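Local coordinates for galactan 1,3-beta-galactosidase (Phanerochaete chrysosporium, PDB 7BYS), which probably hydrolyses beta-1,3-galactan as a family 43 exo-acting glycosidase, and carries a calcium-containing carbohydrate-binding module beside its catalytic domain, at residues W9-T12 with A13-I17; S219-A222 with G223-A227; S263-G266 with S267-Y270. All blocks are in the same frame, centred on the assembly; numbering follows the deposited sequence. Where two conformers were deposited one is given.

Contact 1: residues W9-T12 with A13-I17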
ATOM      1  N   TRP A   9      -3.179  -1.733 -11.053  1.00 11.42           N
ATOM      2  CA  TRP A   9      -4.535  -1.199 -11.015  1.00 12.11           C
ATOM      3  C   TRP A   9      -4.656  -0.036 -11.979  1.00 13.23           C
ATOM      4  O   TRP A   9      -3.788   0.838 -12.032  1.00 14.00           O
ATOM      5  CB  TRP A   9      -4.865  -0.645  -9.633  1.00 14.03           C
ATOM      6  CG  TRP A   9      -4.894  -1.622  -8.530  1.00 15.97           C
ATOM      7  CD1 TRP A   9      -4.636  -2.958  -8.598  1.00 14.16           C
ATOM      8  CD2 TRP A   9      -5.200  -1.340  -7.162  1.00 11.96           C
ATOM      9  NE1 TRP A   9      -4.748  -3.526  -7.352  1.00 13.82           N
ATOM     10  CE2 TRP A   9      -5.103  -2.553  -6.455  1.00 11.19           C
ATOM     11  CE3 TRP A   9      -5.568  -0.180  -6.469  1.00 14.38           C
ATOM     12  CZ2 TRP A   9      -5.346  -2.645  -5.082  1.00 13.09           C
ATOM     13  CZ3 TRP A   9      -5.797  -0.267  -5.105  1.00 11.74           C
ATOM     14  CH2 TRP A   9      -5.693  -1.496  -4.425  1.00 12.70           C
ATOM     15  N   THR A  10      -5.758  -0.016 -12.718  1.00 14.86           N
ATOM     16  CA  THR A  10      -5.984   1.007 -13.723  1.00 11.94           C
ATOM     17  C   THR A  10      -7.202   1.837 -13.350  1.00 13.02           C
ATOM     18  O   THR A  10      -8.134   1.355 -12.694  1.00 15.04           O
ATOM     19  CB  THR A  10      -6.176   0.404 -15.126  1.00 15.17           C
ATOM     20  OG1 THR A  10      -7.310  -0.469 -15.132  1.00 19.21           O
ATOM     21  CG2 THR A  10      -4.928  -0.362 -15.541  1.00 16.65           C
ATOM     22  N   ASP A  11      -7.161   3.097 -13.766  1.00 11.99           N
ATOM     23  CA  ASP A  11      -8.293   3.996 -13.605  1.00 13.61           C
ATOM     24  C   ASP A  11      -9.342   3.710 -14.680  1.00 14.11           C
ATOM     25  O   ASP A  11      -9.194   2.793 -15.495  1.00 13.36           O
ATOM     26  CB  ASP A  11      -7.820   5.452 -13.580  1.00 13.20           C
ATOM     27  CG  ASP A  11      -7.131   5.892 -14.862  1.00 12.44           C
ATOM     28  OD1 ASP A  11      -7.335   5.252 -15.920  1.00 13.25           O
ATOM     29  OD2 ASP A  11      -6.385   6.893 -14.828  1.00 13.58           O
ATOM     30  N   THR A  12     -10.414   4.513 -14.699  1.00 13.12           N
ATOM     31  CA  THR A  12     -11.481   4.291 -15.673  1.00 14.46           C
ATOM     32  C   THR A  12     -11.006   4.483 -17.109  1.00 14.42           C
ATOM     33  O   THR A  12     -11.657   3.989 -18.038  1.00 17.64           O
ATOM     34  CB  THR A  12     -12.689   5.184 -15.366  1.00 17.43           C
ATOM     35  OG1 THR A  12     -12.262   6.549 -15.305  1.00 17.36           O
ATOM     36  CG2 THR A  12     -13.342   4.772 -14.048  1.00 18.16           C
ATOM     37  N   ALA A  13      -9.888   5.175 -17.313  1.00 12.24           N
ATOM     38  CA  ALA A  13      -9.300   5.334 -18.635  1.00 14.26           C
ATOM     39  C   ALA A  13      -8.426   4.156 -19.041  1.00 14.41           C
ATOM     40  O   ALA A  13      -7.982   4.103 -20.196  1.00 15.80           O
ATOM     41  CB  ALA A  13      -8.456   6.607 -18.682  1.00 14.01           C
ATOM     42  N   GLY A  14      -8.180   3.210 -18.136  1.00 12.77           N
ATOM     43  CA  GLY A  14      -7.266   2.110 -18.389  1.00 11.69           C
ATOM     44  C   GLY A  14      -5.807   2.432 -18.176  1.00 14.79           C
ATOM     45  O   GLY A  14      -4.954   1.611 -18.523  1.00 16.14           O
ATOM     46  N   ASN A  15      -5.492   3.592 -17.615  1.00 13.36           N
ATOM     47  CA  ASN A  15      -4.126   3.963 -17.295  1.00 12.49           C
ATOM     48  C   ASN A  15      -3.816   3.543 -15.867  1.00 13.44           C
ATOM     49  O   ASN A  15      -4.681   3.568 -14.990  1.00 13.89           O
ATOM     50  CB  ASN A  15      -3.948   5.475 -17.411  1.00 16.07           C
ATOM     51  CG  ASN A  15      -4.079   5.961 -18.835  1.00 17.20           C
ATOM     52  OD1 ASN A  15      -3.515   5.362 -19.751  1.00 18.27           O
ATOM     53  ND2 ASN A  15      -4.820   7.051 -19.030  1.00 15.54           N
ATOM     54  N   THR A  16      -2.573   3.137 -15.643  1.00 12.49           N
ATOM     55  CA  THR A  16      -2.153   2.746 -14.302  1.00 13.55           C
ATOM     56  C   THR A  16      -2.331   3.906 -13.323  1.00 11.35           C
ATOM     57  O   THR A  16      -1.957   5.047 -13.613  1.00 12.14           O
ATOM     58  CB  THR A  16      -0.696   2.289 -14.328  0.58 17.20           C
ATOM     59  OG1 THR A  16      -0.517   1.353 -15.399  0.58 19.86           O
ATOM     60  CG2 THR A  16      -0.329   1.613 -13.012  0.58 19.40           C
ATOM     61  N   ILE A  17      -2.952   3.620 -12.178  1.00 11.10           N
ATOM     62  CA  ILE A  17      -3.165   4.649 -11.164  1.00  9.34           C
ATOM     63  C   ILE A  17      -1.820   5.096 -10.614  1.00 10.23           C
ATOM     64  O   ILE A  17      -0.955   4.263 -10.302  1.00 10.66           O
ATOM     65  CB  ILE A  17      -4.069   4.101 -10.051  1.00 10.13           C
ATOM     66  CG1 ILE A  17      -5.481   3.882 -10.599  1.00 12.06           C
ATOM     67  CG2 ILE A  17      -4.091   5.055  -8.846  1.00 10.39           C
ATOM     68  CD1 ILE A  17      -6.402   3.149  -9.658  1.00 12.08           C
TER
HETATM   69  O   HOH W   1      -3.829   7.153 -13.910  1.00 14.56           O
HETATM   70  O   HOH W   2      -5.831   8.545 -16.726  1.00 17.25           O
HETATM   71  O   HOH W   3      -9.697   7.870 -15.353  1.00 13.76           O

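Contact 2: residues S219-A222 with G223-A227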
ATOM      1  N   SER A 219      -6.936   6.171  24.272  1.00 12.65           N
ATOM      2  CA  SER A 219      -8.238   6.821  24.418  1.00 13.57           C
ATOM      3  C   SER A 219      -8.181   8.321  24.160  1.00 11.98           C
ATOM      4  O   SER A 219      -9.231   8.968  24.062  1.00 15.12           O
ATOM      5  CB  SER A 219      -8.824   6.559  25.809  0.59 18.19           C
ATOM      6  OG  SER A 219      -8.065   7.210  26.807  0.59 16.23           O
ATOM      7  N   SER A 220      -6.985   8.882  24.039  1.00 13.84           N
ATOM      8  CA  SER A 220      -6.789  10.283  23.712  1.00 14.80           C
ATOM      9  C   SER A 220      -5.554  10.379  22.827  1.00 14.62           C
ATOM     10  O   SER A 220      -4.640   9.561  22.933  1.00 13.79           O
ATOM     11  CB  SER A 220      -6.603  11.125  24.992  1.00 17.08           C
ATOM     12  OG  SER A 220      -5.756  12.239  24.767  1.00 20.53           O
ATOM     13  N   LEU A 221      -5.530  11.374  21.943  1.00 12.47           N
ATOM     14  CA  LEU A 221      -4.351  11.546  21.103  1.00 13.89           C
ATOM     15  C   LEU A 221      -3.105  11.866  21.912  1.00 11.87           C
ATOM     16  O   LEU A 221      -1.989  11.626  21.436  1.00 11.69           O
ATOM     17  CB  LEU A 221      -4.605  12.593  20.027  1.00 16.24           C
ATOM     18  CG  LEU A 221      -5.625  11.984  19.067  1.00 15.67           C
ATOM     19  CD1 LEU A 221      -6.389  13.048  18.344  1.00 18.44           C
ATOM     20  CD2 LEU A 221      -4.933  11.025  18.096  1.00 15.26           C
ATOM     21  N   ALA A 222      -3.269  12.385  23.128  1.00 12.51           N
ATOM     22  CA  ALA A 222      -2.140  12.654  24.012  1.00 12.38           C
ATOM     23  C   ALA A 222      -1.548  11.392  24.616  1.00 14.38           C
ATOM     24  O   ALA A 222      -0.502  11.473  25.275  1.00 17.28           O
ATOM     25  CB  ALA A 222      -2.573  13.588  25.148  1.00 14.79           C
ATOM     26  N   GLY A 223      -2.173  10.236  24.404  1.00 13.21           N
ATOM     27  CA  GLY A 223      -1.761   9.021  25.060  1.00 13.32           C
ATOM     28  C   GLY A 223      -2.479   8.837  26.381  1.00 16.49           C
ATOM     29  O   GLY A 223      -3.395   9.590  26.723  1.00 17.01           O
ATOM     30  N   PRO A 224      -2.073   7.826  27.159  1.00 14.40           N
ATOM     31  CA  PRO A 224      -0.942   6.950  26.846  1.00 13.40           C
ATOM     32  C   PRO A 224      -1.247   5.961  25.729  1.00 11.59           C
ATOM     33  O   PRO A 224      -2.337   5.391  25.658  1.00 12.22           O
ATOM     34  CB  PRO A 224      -0.692   6.213  28.168  1.00 16.57           C
ATOM     35  CG  PRO A 224      -1.999   6.207  28.839  1.00 18.51           C
ATOM     36  CD  PRO A 224      -2.684   7.495  28.458  1.00 18.88           C
ATOM     37  N   TRP A 225      -0.270   5.785  24.853  1.00 10.70           N
ATOM     38  CA  TRP A 225      -0.400   4.850  23.749  1.00 10.15           C
ATOM     39  C   TRP A 225       0.109   3.477  24.163  1.00 10.64           C
ATOM     40  O   TRP A 225       1.137   3.357  24.838  1.00 11.57           O
ATOM     41  CB  TRP A 225       0.403   5.354  22.556  1.00 12.55           C
ATOM     42  CG  TRP A 225      -0.194   6.565  21.911  1.00 10.91           C
ATOM     43  CD1 TRP A 225       0.095   7.878  22.184  1.00 13.88           C
ATOM     44  CD2 TRP A 225      -1.191   6.574  20.887  1.00  9.45           C
ATOM     45  NE1 TRP A 225      -0.668   8.704  21.387  1.00 13.74           N
ATOM     46  CE2 TRP A 225      -1.459   7.926  20.579  1.00  8.88           C
ATOM     47  CE3 TRP A 225      -1.880   5.573  20.194  1.00 10.63           C
ATOM     48  CZ2 TRP A 225      -2.391   8.300  19.617  1.00 10.44           C
ATOM     49  CZ3 TRP A 225      -2.811   5.950  19.242  1.00 10.19           C
ATOM     50  CH2 TRP A 225      -3.046   7.304  18.954  1.00 10.07           C
ATOM     51  N   SER A 226      -0.594   2.440  23.720  1.00 10.00           N
ATOM     52  CA  SER A 226      -0.123   1.089  23.981  1.00 11.60           C
ATOM     53  C   SER A 226       1.214   0.848  23.283  1.00 12.02           C
ATOM     54  O   SER A 226       1.604   1.564  22.356  1.00 13.15           O
ATOM     55  CB  SER A 226      -1.168   0.079  23.521  1.00 12.20           C
ATOM     56  OG  SER A 226      -1.389   0.191  22.118  1.00 12.34           O
ATOM     57  N   ALA A 227       1.927  -0.167  23.758  1.00 13.03           N
ATOM     58  CA  ALA A 227       3.175  -0.566  23.128  1.00 14.53           C
ATOM     59  C   ALA A 227       2.903  -1.214  21.775  1.00 11.40           C
ATOM     60  O   ALA A 227       1.905  -1.908  21.579  1.00 13.36           O
ATOM     61  CB  ALA A 227       3.911  -1.560  24.022  1.00 15.54           C
TER
HETATM   62  O   HOH W   4      -4.967   5.971  26.362  1.00 19.12           O

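Contact 3: residues S263-G266 with S267-Y270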
ATOM      1  N   SER A 263      13.657   0.699  -8.186  1.00 20.27           N
ATOM      2  CA  SER A 263      14.207   0.699  -9.538  1.00 30.01           C
ATOM      3  C   SER A 263      13.160   0.953 -10.617  1.00 24.26           C
ATOM      4  O   SER A 263      13.524   1.121 -11.785  1.00 23.68           O
ATOM      5  CB  SER A 263      14.937  -0.615  -9.827  1.00 30.78           C
ATOM      6  OG  SER A 263      14.249  -1.718  -9.266  1.00 41.52           O
ATOM      7  N   LEU A 264      11.878   0.997 -10.261  1.00 17.01           N
ATOM      8  CA  LEU A 264      10.797   1.220 -11.207  1.00 15.82           C
ATOM      9  C   LEU A 264       9.641   1.821 -10.407  1.00 14.24           C
ATOM     10  O   LEU A 264       8.576   1.210 -10.226  1.00 13.69           O
ATOM     11  CB  LEU A 264      10.394  -0.085 -11.895  1.00 18.95           C
ATOM     12  CG  LEU A 264       9.661   0.036 -13.230  1.00 20.23           C
ATOM     13  CD1 LEU A 264      10.543   0.675 -14.294  1.00 18.20           C
ATOM     14  CD2 LEU A 264       9.169  -1.329 -13.685  1.00 22.39           C
ATOM     15  N   LEU A 265       9.863   3.050  -9.925  1.00 12.41           N
ATOM     16  CA  LEU A 265       8.973   3.644  -8.926  1.00 13.03           C
ATOM     17  C   LEU A 265       7.551   3.792  -9.435  1.00 12.50           C
ATOM     18  O   LEU A 265       6.600   3.673  -8.653  1.00 14.31           O
ATOM     19  CB  LEU A 265       9.492   5.011  -8.486  1.00 15.12           C
ATOM     20  CG  LEU A 265      10.496   4.973  -7.338  1.00 14.63           C
ATOM     21  CD1 LEU A 265      11.161   6.341  -7.164  1.00 17.16           C
ATOM     22  CD2 LEU A 265       9.877   4.472  -6.027  1.00 14.27           C
ATOM     23  N   GLY A 266       7.376   4.071 -10.727  1.00 13.61           N
ATOM     24  CA  GLY A 266       6.038   4.214 -11.258  1.00 15.15           C
ATOM     25  C   GLY A 266       5.244   2.943 -11.255  1.00 13.61           C
ATOM     26  O   GLY A 266       4.022   2.994 -11.434  1.00 16.93           O
ATOM     27  N   SER A 267       5.903   1.808 -11.051  1.00 11.54           N
ATOM     28  CA  SER A 267       5.241   0.522 -10.939  1.00 11.43           C
ATOM     29  C   SER A 267       5.135   0.049  -9.497  1.00 10.42           C
ATOM     30  O   SER A 267       4.789  -1.113  -9.257  1.00 11.42           O
ATOM     31  CB  SER A 267       5.947  -0.513 -11.820  1.00 11.24           C
ATOM     32  OG  SER A 267       5.835  -0.141 -13.190  1.00 15.81           O
ATOM     33  N   SER A 268       5.415   0.923  -8.531  1.00 10.07           N
ATOM     34  CA  SER A 268       5.103   0.595  -7.146  1.00 10.65           C
ATOM     35  C   SER A 268       3.612   0.286  -7.027  1.00  8.46           C
ATOM     36  O   SER A 268       2.775   0.961  -7.632  1.00 10.46           O
ATOM     37  CB  SER A 268       5.465   1.761  -6.219  1.00 10.43           C
ATOM     38  OG  SER A 268       6.848   2.096  -6.317  1.00 10.39           O
ATOM     39  N   ARG A 269       3.284  -0.755  -6.260  1.00 10.14           N
ATOM     40  CA  ARG A 269       1.936  -1.309  -6.246  1.00 10.06           C
ATOM     41  C   ARG A 269       1.172  -0.839  -5.014  1.00  8.89           C
ATOM     42  O   ARG A 269       1.735  -0.255  -4.082  1.00  8.54           O
ATOM     43  CB  ARG A 269       1.959  -2.850  -6.322  1.00  9.64           C
ATOM     44  CG  ARG A 269       2.559  -3.429  -7.622  1.00 10.59           C
ATOM     45  CD  ARG A 269       1.957  -2.809  -8.881  1.00 12.61           C
ATOM     46  NE  ARG A 269       2.459  -3.461 -10.096  1.00 14.73           N
ATOM     47  CZ  ARG A 269       2.506  -2.882 -11.289  1.00 15.29           C
ATOM     48  NH1 ARG A 269       2.092  -1.640 -11.449  1.00 14.47           N
ATOM     49  NH2 ARG A 269       2.992  -3.559 -12.332  1.00 17.41           N
ATOM     50  N   TYR A 270      -0.136  -1.081  -5.034  1.00  9.05           N
ATOM     51  CA  TYR A 270      -1.038  -0.691  -3.964  1.00  8.16           C
ATOM     52  C   TYR A 270      -1.470  -1.960  -3.252  1.00  9.49           C
ATOM     53  O   TYR A 270      -2.050  -2.863  -3.873  1.00 11.77           O
ATOM     54  CB  TYR A 270      -2.232   0.067  -4.552  1.00  8.55           C
ATOM     55  CG  TYR A 270      -1.765   1.234  -5.395  1.00  8.98           C
ATOM     56  CD1 TYR A 270      -1.162   2.344  -4.809  1.00  9.19           C
ATOM     57  CD2 TYR A 270      -1.889   1.209  -6.784  1.00 11.11           C
ATOM     58  CE1 TYR A 270      -0.705   3.397  -5.572  1.00 10.36           C
ATOM     59  CE2 TYR A 270      -1.422   2.263  -7.565  1.00 10.23           C
ATOM     60  CZ  TYR A 270      -0.838   3.354  -6.954  1.00  8.54           C
ATOM     61  OH  TYR A 270      -0.366   4.404  -7.726  1.00 10.06           O
TER

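Contact 1: residues W9-T12 with A13-I17
Thr10 and Thr16 form a single antiparallel bridge of the non-hydrogen-bonded kind, flanked by two nearly straight backbone bonds: Ile17 N to Trp9 O at 2.9 Å and Asp11 N to Asn15 O at 2.8 Å. The chain reverses between them in a type I turn from Asp11 to Gly14, closed by Gly14 N on Asp11 O, and the extra residue makes this a hairpin with a G1 beta bulge. Gly14 adopts a left-handed conformation (phi 82°), where any CB would press on the preceding carbonyl oxygen. Asp11 suits the first turn position because its short carboxylate can fold back over the loop: a chi1 of 62° sets CG between backbone N and carbonyl carbon, bringing OD1 to Asn15 N at 3.0 Å, met from above the carboxylate plane, and weakly to Ala13 N. OD2 receives two waters, one shared with Thr16 O and the other with Asn15 ND2. With an alanine here, Asn15 N would probably lose its carboxylate acceptor, and the two waters the shared oxygen that links them to the turn. Branched Ile17 lays CG1 3.7 Å from Asp11 N and CD1 4.1 Å from Trp9 CB. The hairpin packs against the sheet of strands 30-36, 48-53 and 60-61, with Ile17 on Trp33 and Tyr51, Asp11 on Tyr51 and Arg61, and Thr12 backbone-bonded to Trp59.

Contact 2: residues S219-A222 with G223-A227
Trp225 turns back from the far end of this loop so that its indole lies alongside Leu221, four residues earlier. Its CB leaves the backbone with CG beside the backbone N (chi1 -70°), and a chi2 of 93° stands the ring across the CA-CB-CG plane. CD1 passes 3.6 Å from Gly223 CA, a close approach that a residue without a side chain readily allows. Next along the rim, NE1 donates to Leu221 O at 3.2 Å; the bond is bent, with the donor above the carbonyl plane and the oxygen tilted only 19° out of the ring plane. CE2 and CZ2 skirt the same oxygen, and CZ2 then meets Leu221 CD2 at 4.0 Å. At the tip, CH2 remains 4.3 Å from that methyl group. Ser220 O stands 3.9 Å above the plane of the Trp225 ring, offset toward the rim. Tryptophan thus combines a donor for a turn carbonyl with an apolar benzo edge for the leucine methyl.

The carbonyl it reaches belongs to a type I turn from Ser220 to Gly223, closed by Gly223 N on Ser220 O at 3.0 Å. Ser220 reinforces the turn: its OG, short enough to curl over its own backbone, accepts from Ala222 N at 3.0 Å, an ST turn. Gly223 then extends with positive phi, where a CB would collide with Ala222 O, and a cis peptide to Pro224 bends the chain sharply. One water spans the loop's mouth from Ser219 N to Pro224 O.

The loop joins strands 214-218 and 229-230 of one propeller blade. Leu221 and Trp225 both settle on Ile191 and Tyr198 of strands 189-194 and 197-204, while Trp225 also reaches Phe216 of strand 214-218 and Ser179 of strand 174-181 in the preceding blade.

Contact 3: residues S263-G266 with S267-Y270
Leu265 O is gripped twice by Ser268, from the hydroxyl OG at 2.8 Å and from the backbone N at 3.0 Å, and both donors arrive on the same face of the carbonyl plane. A chi1 of -58° holds Ser268 OG beside its own backbone N, which is what lets one residue supply both donors. Serine fits because its oxygen is a single carbon from the chain; that same OG also accepts from Arg261 N, tying the turn to the chain just before it. One residue earlier, Ser267 N donates to Leu264 O at 2.9 Å. These successive i to i+3 backbone bonds mark a short 3-10 turn, here the connection from strand 252-259 to strand 269-276 within a blade of the five-bladed beta-propeller characteristic of glycoside hydrolase family 43. Leu264 CD2 rests 3.6 Å from Ser267 OG. Leu265 has its CB turned away from 267-270, and its buried side chain packs on Trp208 and lies about 8 Å from that of Glu81, which binds alpha-D-galactose in another structure of this protein, a ligand absent here. Gly266 offers only backbone groups: its N donates to Asn41 OD1, and its O accepts from Gln18 NE2.

Overall arrangement
Along the chain the three contacts follow in series, each a tight turn in the catalytic propeller rather than in the calcium-bearing module. Contacts 1 and 3 are neighbours, their centres 14 Å apart, and they meet directly: Ile17 O lies 2.6 Å from Tyr270 OH, a probable hydrogen bond, while Trp9 CZ2 packs on Tyr270 O. The N-terminal hairpin is thereby joined to strand 269-276 of the last blade, so residues far apart in sequence are brought together near the ring's closure. Contact 2 lies across the chain's centre from contact 1, 39 Å away between centres, and 34 Å from contact 3, on the rim of another blade.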